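Long-range contact in tRNA modification GTPase MnmE (Chlorobium tepidum, PDB 3GEE), which hydrolyses GTP and probably takes part in adding a carboxymethylaminomethyl group to the wobble uridine (U34) of certain tRNAs: residues Cys275-Phe283 / Lys389-Lys397. Residues are numbered along the deposited sequence; the frame is centred on the assembly and turned at random.
Sequences CFIHDKTMF and KQHMGDLVK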
ATOM      1  N   CYS A 275     -12.474  13.304 -11.812  1.00102.43           N
ATOM      2  CA  CYS A 275     -11.749  13.419 -13.081  1.00102.19           C
ATOM      3  C   CYS A 275     -11.518  12.099 -13.814  1.00101.85           C
ATOM      4  O   CYS A 275     -11.445  11.034 -13.199  1.00101.82           O
ATOM      5  CB  CYS A 275     -10.423  14.172 -12.900  1.00102.27           C
ATOM      6  SG  CYS A 275      -9.553  13.859 -11.368  1.00102.62           S
ATOM      7  N   PHE A 276     -11.404  12.198 -15.137  1.00101.49           N
ATOM      8  CA  PHE A 276     -11.181  11.051 -16.010  1.00101.13           C
ATOM      9  C   PHE A 276     -10.109  11.370 -17.054  1.00100.93           C
ATOM     10  O   PHE A 276      -9.769  12.535 -17.270  1.00100.84           O
ATOM     11  CB  PHE A 276     -12.495  10.633 -16.687  1.00101.13           C
ATOM     12  CG  PHE A 276     -12.867  11.471 -17.884  1.00101.02           C
ATOM     13  CD1 PHE A 276     -13.289  12.788 -17.733  1.00100.90           C
ATOM     14  CD2 PHE A 276     -12.807  10.931 -19.167  1.00101.01           C
ATOM     15  CE1 PHE A 276     -13.631  13.557 -18.838  1.00100.97           C
ATOM     16  CE2 PHE A 276     -13.150  11.692 -20.279  1.00100.89           C
ATOM     17  CZ  PHE A 276     -13.561  13.007 -20.115  1.00101.03           C
ATOM     18  N   ILE A 277      -9.589  10.332 -17.702  1.00100.71           N
ATOM     19  CA  ILE A 277      -8.512  10.489 -18.679  1.00100.49           C
ATOM     20  C   ILE A 277      -8.992  10.182 -20.099  1.00100.38           C
ATOM     21  O   ILE A 277      -9.796   9.276 -20.311  1.00100.41           O
ATOM     22  CB  ILE A 277      -7.275   9.613 -18.318  1.00100.44           C
ATOM     23  CG1 ILE A 277      -6.878   9.824 -16.852  1.00100.33           C
ATOM     24  CG2 ILE A 277      -6.087   9.932 -19.227  1.00100.29           C
ATOM     25  CD1 ILE A 277      -5.927   8.781 -16.295  1.00100.49           C
ATOM     26  N   HIS A 278      -8.494  10.957 -21.058  1.00100.28           N
ATOM     27  CA  HIS A 278      -8.758  10.747 -22.478  1.00100.36           C
ATOM     28  C   HIS A 278      -7.626  11.380 -23.282  1.00100.34           C
ATOM     29  O   HIS A 278      -7.244  12.524 -23.023  1.00100.29           O
ATOM     30  CB  HIS A 278     -10.116  11.351 -22.869  1.00100.49           C
ATOM     31  CG  HIS A 278     -10.310  11.524 -24.347  1.00100.62           C
ATOM     32  ND1 HIS A 278     -10.762  10.509 -25.163  1.00100.78           N
ATOM     33  CD2 HIS A 278     -10.126  12.599 -25.150  1.00100.46           C
ATOM     34  CE1 HIS A 278     -10.841  10.951 -26.407  1.00100.69           C
ATOM     35  NE2 HIS A 278     -10.459  12.215 -26.426  1.00100.40           N
ATOM     36  N   ASP A 279      -7.100  10.634 -24.255  1.00100.42           N
ATOM     37  CA  ASP A 279      -5.967  11.078 -25.084  1.00100.57           C
ATOM     38  C   ASP A 279      -4.771  11.563 -24.254  1.00100.57           C
ATOM     39  O   ASP A 279      -4.215  12.637 -24.519  1.00100.61           O
ATOM     40  CB  ASP A 279      -6.400  12.159 -26.093  1.00100.66           C
ATOM     41  CG  ASP A 279      -6.958  11.577 -27.388  1.00100.93           C
ATOM     42  OD1 ASP A 279      -7.427  12.371 -28.233  1.00101.15           O
ATOM     43  OD2 ASP A 279      -6.927  10.340 -27.569  1.00101.19           O
ATOM     44  N   LYS A 280      -4.397  10.765 -23.249  1.00100.47           N
ATOM     45  CA  LYS A 280      -3.272  11.057 -22.340  1.00100.36           C
ATOM     46  C   LYS A 280      -3.406  12.387 -21.586  1.00100.30           C
ATOM     47  O   LYS A 280      -2.406  12.975 -21.163  1.00100.28           O
ATOM     48  CB  LYS A 280      -1.928  10.982 -23.084  1.00100.36           C
ATOM     49  CG  LYS A 280      -1.575   9.598 -23.604  1.00100.32           C
ATOM     50  CD  LYS A 280      -0.244   9.607 -24.329  1.00100.41           C
ATOM     51  CE  LYS A 280       0.129   8.211 -24.789  1.00100.77           C
ATOM     52  NZ  LYS A 280       1.521   8.148 -25.312  1.00101.01           N
ATOM     53  N   THR A 281      -4.646  12.844 -21.416  1.00100.27           N
ATOM     54  CA  THR A 281      -4.938  14.117 -20.760  1.00100.19           C
ATOM     55  C   THR A 281      -6.022  13.932 -19.702  1.00100.24           C
ATOM     56  O   THR A 281      -6.984  13.191 -19.909  1.00100.14           O
ATOM     57  CB  THR A 281      -5.390  15.193 -21.774  1.00100.13           C
ATOM     58  OG1 THR A 281      -4.561  15.144 -22.939  1.00100.04           O
ATOM     59  CG2 THR A 281      -5.297  16.579 -21.164  1.00100.21           C
ATOM     60  N   MET A 282      -5.859  14.617 -18.575  1.00100.42           N
ATOM     61  CA  MET A 282      -6.797  14.525 -17.463  1.00100.74           C
ATOM     62  C   MET A 282      -7.786  15.695 -17.460  1.00100.87           C
ATOM     63  O   MET A 282      -7.413  16.838 -17.733  1.00100.76           O
ATOM     64  CB  MET A 282      -6.024  14.472 -16.148  1.00100.55           C
ATOM     65  CG  MET A 282      -6.828  14.017 -14.948  1.00100.48           C
ATOM     66  SD  MET A 282      -5.805  13.988 -13.466  1.00101.27           S
ATOM     67  CE  MET A 282      -5.506  15.739 -13.207  1.00101.18           C
ATOM     68  N   PHE A 283      -9.045  15.399 -17.150  1.00101.20           N
ATOM     69  CA  PHE A 283     -10.091  16.413 -17.104  1.00101.58           C
ATOM     70  C   PHE A 283     -10.732  16.475 -15.724  1.00102.08           C
ATOM     71  O   PHE A 283     -11.403  15.532 -15.310  1.00101.98           O
ATOM     72  CB  PHE A 283     -11.164  16.139 -18.167  1.00101.38           C
ATOM     73  CG  PHE A 283     -10.667  16.250 -19.581  1.00100.96           C
ATOM     74  CD1 PHE A 283     -10.223  15.124 -20.266  1.00100.65           C
ATOM     75  CD2 PHE A 283     -10.648  17.479 -20.229  1.00100.59           C
ATOM     76  CE1 PHE A 283      -9.758  15.222 -21.575  1.00100.46           C
ATOM     77  CE2 PHE A 283     -10.187  17.588 -21.538  1.00100.37           C
ATOM     78  CZ  PHE A 283      -9.741  16.460 -22.211  1.00100.63           C
ATOM     79  N   LYS A 389     -16.132  13.564 -26.481  1.00109.70           N
ATOM     80  CA  LYS A 389     -14.778  13.358 -25.972  1.00109.95           C
ATOM     81  C   LYS A 389     -13.714  13.891 -26.931  1.00110.24           C
ATOM     82  O   LYS A 389     -12.751  14.527 -26.497  1.00110.24           O
ATOM     83  CB  LYS A 389     -14.528  11.884 -25.637  1.00109.89           C
ATOM     84  CG  LYS A 389     -15.068  11.453 -24.279  1.00109.76           C
ATOM     85  CD  LYS A 389     -14.772   9.985 -24.001  1.00109.86           C
ATOM     86  CE  LYS A 389     -15.272   9.566 -22.626  1.00109.83           C
ATOM     87  NZ  LYS A 389     -14.906   8.158 -22.291  1.00109.58           N
ATOM     88  N   GLN A 390     -13.907  13.652 -28.229  1.00110.60           N
ATOM     89  CA  GLN A 390     -12.956  14.101 -29.248  1.00111.07           C
ATOM     90  C   GLN A 390     -12.873  15.623 -29.315  1.00111.37           C
ATOM     91  O   GLN A 390     -11.798  16.182 -29.534  1.00111.33           O
ATOM     92  CB  GLN A 390     -13.305  13.529 -30.623  1.00111.07           C
ATOM     93  CG  GLN A 390     -12.096  13.381 -31.544  1.00111.49           C
ATOM     94  CD  GLN A 390     -12.475  13.151 -32.996  1.00112.01           C
ATOM     95  OE1 GLN A 390     -13.106  13.999 -33.628  1.00112.54           O
ATOM     96  NE2 GLN A 390     -12.077  12.005 -33.536  1.00112.26           N
ATOM     97  N   HIS A 391     -14.016  16.280 -29.122  1.00111.87           N
ATOM     98  CA  HIS A 391     -14.083  17.739 -29.064  1.00112.33           C
ATOM     99  C   HIS A 391     -13.411  18.287 -27.814  1.00112.64           C
ATOM    100  O   HIS A 391     -12.923  19.417 -27.812  1.00112.69           O
ATOM    101  CB  HIS A 391     -15.533  18.212 -29.113  1.00112.36           C
ATOM    102  CG  HIS A 391     -16.044  18.456 -30.499  1.00112.49           C
ATOM    103  ND1 HIS A 391     -16.283  19.719 -30.990  1.00112.35           N
ATOM    104  CD2 HIS A 391     -16.367  17.596 -31.495  1.00112.67           C
ATOM    105  CE1 HIS A 391     -16.729  19.630 -32.230  1.00112.69           C
ATOM    106  NE2 HIS A 391     -16.791  18.352 -32.560  1.00112.66           N
ATOM    107  N   MET A 392     -13.395  17.487 -26.753  1.00113.04           N
ATOM    108  CA  MET A 392     -12.733  17.878 -25.514  1.00113.47           C
ATOM    109  C   MET A 392     -11.217  17.788 -25.656  1.00113.77           C
ATOM    110  O   MET A 392     -10.495  18.686 -25.219  1.00113.81           O
ATOM    111  CB  MET A 392     -13.231  17.033 -24.343  1.00113.40           C
ATOM    112  CG  MET A 392     -14.703  17.237 -24.041  1.00113.34           C
ATOM    113  SD  MET A 392     -15.217  16.556 -22.460  1.00113.56           S
ATOM    114  CE  MET A 392     -15.163  14.802 -22.778  1.00113.75           C
ATOM    115  N   GLY A 393     -10.747  16.718 -26.294  1.00114.15           N
ATOM    116  CA  GLY A 393      -9.321  16.525 -26.557  1.00114.74           C
ATOM    117  C   GLY A 393      -8.727  17.558 -27.502  1.00115.11           C
ATOM    118  O   GLY A 393      -7.506  17.629 -27.666  1.00115.18           O
ATOM    119  N   ASP A 394      -9.598  18.354 -28.121  1.00115.42           N
ATOM    120  CA  ASP A 394      -9.185  19.429 -29.023  1.00115.81           C
ATOM    121  C   ASP A 394      -8.479  20.569 -28.292  1.00115.90           C
ATOM    122  O   ASP A 394      -7.615  21.230 -28.869  1.00116.03           O
ATOM    123  CB  ASP A 394     -10.391  19.995 -29.786  1.00115.91           C
ATOM    124  CG  ASP A 394     -10.926  19.044 -30.847  1.00116.27           C
ATOM    125  OD1 ASP A 394     -10.264  18.024 -31.145  1.00116.80           O
ATOM    126  OD2 ASP A 394     -12.017  19.328 -31.391  1.00116.25           O
ATOM    127  N   LEU A 395      -8.857  20.797 -27.034  1.00115.99           N
ATOM    128  CA  LEU A 395      -8.340  21.919 -26.246  1.00116.00           C
ATOM    129  C   LEU A 395      -6.812  21.924 -26.133  1.00116.02           C
ATOM    130  O   LEU A 395      -6.175  22.953 -26.372  1.00115.93           O
ATOM    131  CB  LEU A 395      -8.992  21.952 -24.857  1.00116.01           C
ATOM    132  CG  LEU A 395      -8.816  23.232 -24.029  1.00116.10           C
ATOM    133  CD1 LEU A 395     -10.073  23.538 -23.253  1.00116.43           C
ATOM    134  CD2 LEU A 395      -7.617  23.157 -23.088  1.00116.31           C
ATOM    135  N   VAL A 396      -6.235  20.778 -25.770  1.00116.03           N
ATOM    136  CA  VAL A 396      -4.779  20.660 -25.629  1.00116.15           C
ATOM    137  C   VAL A 396      -4.050  20.742 -26.968  1.00116.15           C
ATOM    138  O   VAL A 396      -2.957  21.308 -27.054  1.00116.19           O
ATOM    139  CB  VAL A 396      -4.343  19.378 -24.863  1.00116.16           C
ATOM    140  CG1 VAL A 396      -4.758  19.470 -23.412  1.00116.35           C
ATOM    141  CG2 VAL A 396      -4.899  18.103 -25.517  1.00116.21           C
ATOM    142  N   LYS A 397      -4.675  20.184 -28.003  1.00116.10           N
ATOM    143  CA  LYS A 397      -4.096  20.126 -29.339  1.00116.05           C
ATOM    144  C   LYS A 397      -3.872  21.530 -29.894  1.00115.89           C
ATOM    145  O   LYS A 397      -2.825  21.809 -30.481  1.00115.97           O
ATOM    146  CB  LYS A 397      -5.005  19.313 -30.270  1.00116.11           C
ATOM    147  CG  LYS A 397      -4.276  18.324 -31.187  1.00116.46           C
ATOM    148  CD  LYS A 397      -3.621  17.151 -30.425  1.00117.00           C
ATOM    149  CE  LYS A 397      -4.609  16.373 -29.538  1.00117.41           C
ATOM    150  NZ  LYS A 397      -5.775  15.807 -30.284  1.00117.56           N
TER
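Lys389 O accepts two amides of its own segment, Gly393 N at 3.0 Å and, weakly, Met392 N, and His278 lies against the same oxygen: its NE2 is 3.3 Å from Lys389 O, but the angle is poor and the pair does not count as a hydrogen bond. The imidazole is instead sandwiched. Lys389 CB sits over one face in a CH-pi contact, 4.0 Å from the ring centroid and 17° off the normal, with CG of the adjoining Asp279 over the opposite face, both offset toward the rim, and Gly393 CA at the edge. Putting an alanine at His278 is likely to open a gap beside Lys389 CB and Gly393 CA. His278 begins a type I' turn, and its paired backbone bonds with Thr281 make this a beta hairpin at the sheet edge of the G domain, packed against the helix 385-392 and the residues after it. Deeper in, Met392 bridges two rings. Its SD stands 5.2 Å from the Phe283 centroid, 12° off the normal, a distant Met-aromatic contact; the chain then bends at chi3 (-72°), bringing Met392 CE to the edge of the Phe276 ring, 3.6 Å from CZ. At the end of the turn, Thr281 CG2 meets Val396 CG1 at 3.7 Å, and both side chains also touch Val234 of the neighbouring strand 234-239.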